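Local coordinates for glutamate--LysW ligase ArgX (Sulfolobus tokodaii, PDB 3VPB), which catalyses the ATP-dependent joining of glutamate's amino group to the gamma-carboxyl of the C-terminal glutamate of the carrier protein LysW, a step of arginine biosynthesis, at the interface of chains A and B and the interface of chains A and C. Numbering follows the deposited sequence. Chains: chain A/B/C, Putative acetylornithine deacetylase.

Contact 1: the interface of chains A and B. Residues chain A 38, 40, 66; chain B 88, 91, 101, 104-106.
A:Phe40 swings its ring toward chain B with chi1 -94°, while B:Ile106, with CG1 opposite its carbonyl carbon (chi1 -58°) and a bent end (chi2 -48°), brings CG1 and CD1 obliquely against the CD1-CE1 side of the ring. A:Phe40 CE1 comes to 3.7 Å from B:Ile106 CG1, which lies off the ring plane on the side of A:Val66. The far end of the ring reaches helix 87-96 of chain B: A:Phe40 CZ lies 3.9 Å from B:Tyr91 CB and also near the backbone carbonyl of B:Ile88, the phenylalanine and tyrosine side chains crossing at about a right angle. A:Val66, from helix 57-69, puts CG2 over one face of its own chain's A:Phe40 ring, offset toward the rim. The same methyl, A:Val66 CG2, touches B:Ile106 CG1 at 3.7 Å, the two side chains running past each other in opposite senses. Alongside this apolar cluster, A:Leu38 and B:Ile106 form an antiparallel bridge. A:Leu38 N donates to B:Ile106 O at 2.7 Å, and B:Ile106 N returns a bond to A:Leu38 O at 2.8 Å. A:Phe40 N continues the ladder to B:Ser104 O at 3.0 Å. A water links A:Phe40 O with B:Ser104 N. Backbone pairing thus sets the register of strands 38-39 and 104-107, and the buried aromatic ring fills in beside it; together they help hold two subunits of the homotetramer in a two-fold pair.

Contact 2: the interface of chains A and C. Residues chain A 148, 152; chain C 136-138, 145, 149, 153.
This is a two-fold, helix-based interface between subunits of the homotetramer, in which A:His152 is inserted between side chains of chain C and helps to join the A and C copies. The imidazole is clasped on both faces: C:Leu136 CD2 sits over the centre of one, 3.5 Å from the centroid, and C:Ile149 CD1 lies over the opposite face, 3.7 Å from the centroid and displaced toward the rim. Both are CH-pi contacts. At the ring edge, C:Arg153 NE donates to A:His152 NE2 at 3.0 Å in a nearly straight bond (166° at H). The guanidinium and imidazole planes are only 20° apart, and the bond lies close to both. The other ring nitrogen, A:His152 ND1, donates to A:Thr148 O one helical turn earlier at 2.8 Å, fixing the ring's rotation. This pattern suggests that NE2 accepts and is probably unprotonated. A:Thr148 holds OG1 opposite its own backbone N (chi1 -166°), pointing the hydroxyl at C:Ser138 OG, 2.8 Å away; which hydroxyl donates is not settled. A:Thr148 and A:His152 share one side of helix 143-153, which lies against the equivalent helix 143-154 of chain C, the start of strand 138-140 and the loop carrying C:Leu136, itself the end of a segment assigned to ATP binding in the ATP-grasp region.

Contact 1: the interface of chains A and B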
loop_
_atom_site.group_PDB
_atom_site.type_symbol
_atom_site.label_atom_id
_atom_site.label_comp_id
_atom_site.label_asym_id
_atom_site.label_seq_id
_atom_site.Cartn_x
_atom_site.Cartn_y
_atom_site.Cartn_z
ATOM N N LEU A 38 6.506 -5.467 24.185
ATOM C CA LEU A 38 5.987 -4.947 25.464
ATOM C C LEU A 38 4.789 -5.769 25.941
ATOM O O LEU A 38 3.750 -5.768 25.286
ATOM C CB LEU A 38 5.532 -3.507 25.308
ATOM C CG LEU A 38 6.574 -2.506 24.815
ATOM C CD1 LEU A 38 5.903 -1.172 24.636
ATOM C CD2 LEU A 38 7.728 -2.408 25.790
ATOM N N PHE A 40 1.474 -6.888 28.171
ATOM C CA PHE A 40 0.353 -6.361 28.941
ATOM C C PHE A 40 0.368 -7.102 30.267
ATOM O O PHE A 40 -0.288 -8.137 30.436
ATOM C CB PHE A 40 -0.998 -6.590 28.238
ATOM C CG PHE A 40 -1.457 -5.445 27.398
ATOM C CD1 PHE A 40 -1.596 -5.587 26.022
ATOM C CD2 PHE A 40 -1.781 -4.212 27.979
ATOM C CE1 PHE A 40 -2.049 -4.519 25.223
ATOM C CE2 PHE A 40 -2.220 -3.154 27.184
ATOM C CZ PHE A 40 -2.353 -3.316 25.809
ATOM N N VAL A 66 0.380 0.521 26.311
ATOM C CA VAL A 66 0.886 -0.601 27.120
ATOM C C VAL A 66 1.462 -0.143 28.485
ATOM O O VAL A 66 1.198 -0.747 29.527
ATOM C CB VAL A 66 1.877 -1.469 26.344
ATOM C CG1 VAL A 66 2.326 -2.662 27.197
ATOM C CG2 VAL A 66 1.202 -1.995 25.084
ATOM N N ILE B 88 -5.517 -2.459 20.767
ATOM C CA ILE B 88 -4.487 -2.163 21.793
ATOM C C ILE B 88 -5.007 -1.133 22.791
ATOM O O ILE B 88 -4.816 -1.293 24.008
ATOM C CB ILE B 88 -3.124 -1.740 21.167
ATOM C CG1 ILE B 88 -2.518 -2.928 20.408
ATOM C CG2 ILE B 88 -2.148 -1.159 22.259
ATOM C CD1 ILE B 88 -1.358 -2.567 19.481
ATOM N N TYR B 91 -7.610 -2.939 24.959
ATOM C CA TYR B 91 -6.961 -3.820 25.965
ATOM C C TYR B 91 -6.314 -2.975 27.057
ATOM O O TYR B 91 -6.379 -3.330 28.239
ATOM C CB TYR B 91 -5.905 -4.733 25.322
ATOM C CG TYR B 91 -6.451 -5.876 24.492
ATOM C CD1 TYR B 91 -5.804 -6.252 23.313
ATOM C CD2 TYR B 91 -7.584 -6.594 24.880
ATOM C CE1 TYR B 91 -6.270 -7.304 22.533
ATOM C CE2 TYR B 91 -8.079 -7.643 24.111
ATOM C CZ TYR B 91 -7.412 -8.001 22.944
ATOM O OH TYR B 91 -7.874 -9.038 22.203
ATOM N N ILE B 101 -8.530 -10.137 29.943
ATOM C CA ILE B 101 -8.308 -10.070 28.503
ATOM C C ILE B 101 -7.363 -11.196 28.187
ATOM O O ILE B 101 -6.711 -11.743 29.085
ATOM C CB ILE B 101 -7.681 -8.680 28.077
ATOM C CG1 ILE B 101 -6.267 -8.527 28.678
ATOM C CG2 ILE B 101 -8.669 -7.534 28.418
ATOM C CD1 ILE B 101 -5.414 -7.353 28.120
ATOM N N SER B 104 -1.477 -11.061 26.636
ATOM C CA SER B 104 -1.078 -10.459 25.349
ATOM C C SER B 104 0.261 -9.769 25.454
ATOM O O SER B 104 0.608 -9.274 26.510
ATOM C CB SER B 104 -2.083 -9.419 24.888
ATOM O OG SER B 104 -3.366 -9.957 24.731
ATOM N N ILE B 105 0.999 -9.754 24.346
ATOM C CA ILE B 105 2.263 -9.034 24.257
ATOM C C ILE B 105 2.206 -8.227 22.959
ATOM O O ILE B 105 1.718 -8.719 21.944
ATOM C CB ILE B 105 3.470 -9.989 24.192
ATOM C CG1 ILE B 105 3.511 -10.918 25.402
ATOM C CG2 ILE B 105 4.792 -9.200 24.113
ATOM C CD1 ILE B 105 4.582 -12.028 25.271
ATOM N N ILE B 106 2.670 -6.987 23.007
ATOM C CA ILE B 106 2.633 -6.121 21.834
ATOM C C ILE B 106 4.015 -6.032 21.213
ATOM O O ILE B 106 5.000 -5.807 21.915
ATOM C CB ILE B 106 2.109 -4.716 22.209
ATOM C CG1 ILE B 106 0.723 -4.841 22.834
ATOM C CG2 ILE B 106 2.088 -3.772 20.987
ATOM C CD1 ILE B 106 -0.288 -5.749 22.057
HETATM O O HOH W 1 -2.203 -9.603 29.012
#

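Contact 2: the interface of chains A and C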
loop_
_atom_site.group_PDB
_atom_site.type_symbol
_atom_site.label_atom_id
_atom_site.label_comp_id
_atom_site.label_asym_id
_atom_site.label_seq_id
_atom_site.Cartn_x
_atom_site.Cartn_y
_atom_site.Cartn_z
ATOM N N THR A 148 -5.854 15.756 -9.958
ATOM C CA THR A 148 -4.702 14.864 -9.871
ATOM C C THR A 148 -4.342 14.520 -8.414
ATOM O O THR A 148 -4.015 13.372 -8.127
ATOM C CB THR A 148 -3.493 15.358 -10.712
ATOM O OG1 THR A 148 -2.552 14.285 -10.840
ATOM C CG2 THR A 148 -2.802 16.526 -10.027
ATOM N N HIS A 152 -4.190 10.684 -6.654
ATOM C CA HIS A 152 -3.025 10.243 -5.886
ATOM C C HIS A 152 -3.409 9.755 -4.483
ATOM O O HIS A 152 -2.939 8.677 -4.066
ATOM C CB HIS A 152 -1.917 11.323 -5.854
ATOM C CG HIS A 152 -1.125 11.404 -7.136
ATOM N ND1 HIS A 152 -1.645 11.934 -8.300
ATOM C CD2 HIS A 152 0.132 11.008 -7.439
ATOM C CE1 HIS A 152 -0.748 11.847 -9.270
ATOM N NE2 HIS A 152 0.341 11.290 -8.775
ATOM N N LEU C 136 -3.157 8.907 -12.740
ATOM C CA LEU C 136 -1.897 9.547 -12.323
ATOM C C LEU C 136 -1.152 10.250 -13.471
ATOM O O LEU C 136 0.031 10.540 -13.350
ATOM C CB LEU C 136 -0.971 8.553 -11.610
ATOM C CG LEU C 136 -1.547 7.712 -10.459
ATOM C CD1 LEU C 136 -0.453 6.834 -9.862
ATOM C CD2 LEU C 136 -2.208 8.574 -9.361
ATOM N N VAL C 137 -1.831 10.519 -14.584
ATOM C CA VAL C 137 -1.215 11.372 -15.615
ATOM C C VAL C 137 -1.393 12.837 -15.173
ATOM O O VAL C 137 -2.507 13.375 -15.210
ATOM C CB VAL C 137 -1.833 11.119 -17.005
ATOM C CG1 VAL C 137 -1.338 12.152 -18.036
ATOM C CG2 VAL C 137 -1.538 9.677 -17.476
ATOM N N SER C 138 -0.300 13.475 -14.753
ATOM C CA SER C 138 -0.391 14.781 -14.092
ATOM C C SER C 138 0.192 15.904 -14.944
ATOM O O SER C 138 1.288 15.769 -15.455
ATOM C CB SER C 138 0.379 14.767 -12.764
ATOM O OG SER C 138 -0.027 13.712 -11.920
ATOM N N GLU C 145 3.736 22.022 -7.236
ATOM C CA GLU C 145 2.930 20.886 -7.668
ATOM C C GLU C 145 3.837 19.674 -7.878
ATOM O O GLU C 145 3.506 18.591 -7.450
ATOM C CB GLU C 145 2.184 21.213 -8.962
ATOM C CG GLU C 145 1.165 20.131 -9.314
ATOM C CD GLU C 145 0.162 20.531 -10.395
ATOM O OE1 GLU C 145 0.421 21.530 -11.121
ATOM O OE2 GLU C 145 -0.873 19.806 -10.502
ATOM N N ILE C 149 3.560 16.014 -5.973
ATOM C CA ILE C 149 3.392 14.792 -6.759
ATOM C C ILE C 149 4.481 13.740 -6.462
ATOM O O ILE C 149 4.188 12.547 -6.332
ATOM C CB ILE C 149 3.258 15.143 -8.251
ATOM C CG1 ILE C 149 1.909 15.849 -8.495
ATOM C CG2 ILE C 149 3.470 13.904 -9.163
ATOM C CD1 ILE C 149 0.671 15.009 -8.189
ATOM N N ARG C 153 3.681 9.894 -4.899
ATOM C CA ARG C 153 4.122 8.669 -5.578
ATOM C C ARG C 153 5.135 7.826 -4.804
ATOM O O ARG C 153 5.123 6.592 -4.927
ATOM C CB ARG C 153 4.626 8.985 -6.982
ATOM C CG ARG C 153 3.488 9.584 -7.783
ATOM C CD ARG C 153 3.665 9.360 -9.256
ATOM N NE ARG C 153 2.870 10.347 -9.972
ATOM C CZ ARG C 153 3.101 10.711 -11.226
ATOM N NH1 ARG C 153 4.100 10.152 -11.892
ATOM N NH2 ARG C 153 2.350 11.638 -11.786
#

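Contact 1 and contact 2 have no residues in common, and the centres of their C-alpha atoms are about 40 Å apart. Chain A takes part in both, so it bridges two different neighbours. In contact 1 the pre-ATP-grasp region of A meets the start of the ATP-grasp region of B, and the reverse holds in the twin; in contact 2 the ATP-grasp regions of A and C meet. Each interface is two-fold symmetric, and the two together could link four copies into the homotetramer. Contact 2 includes residues assigned to ATP binding, so assembly there might help steady the loop, although the structure alone does not show this.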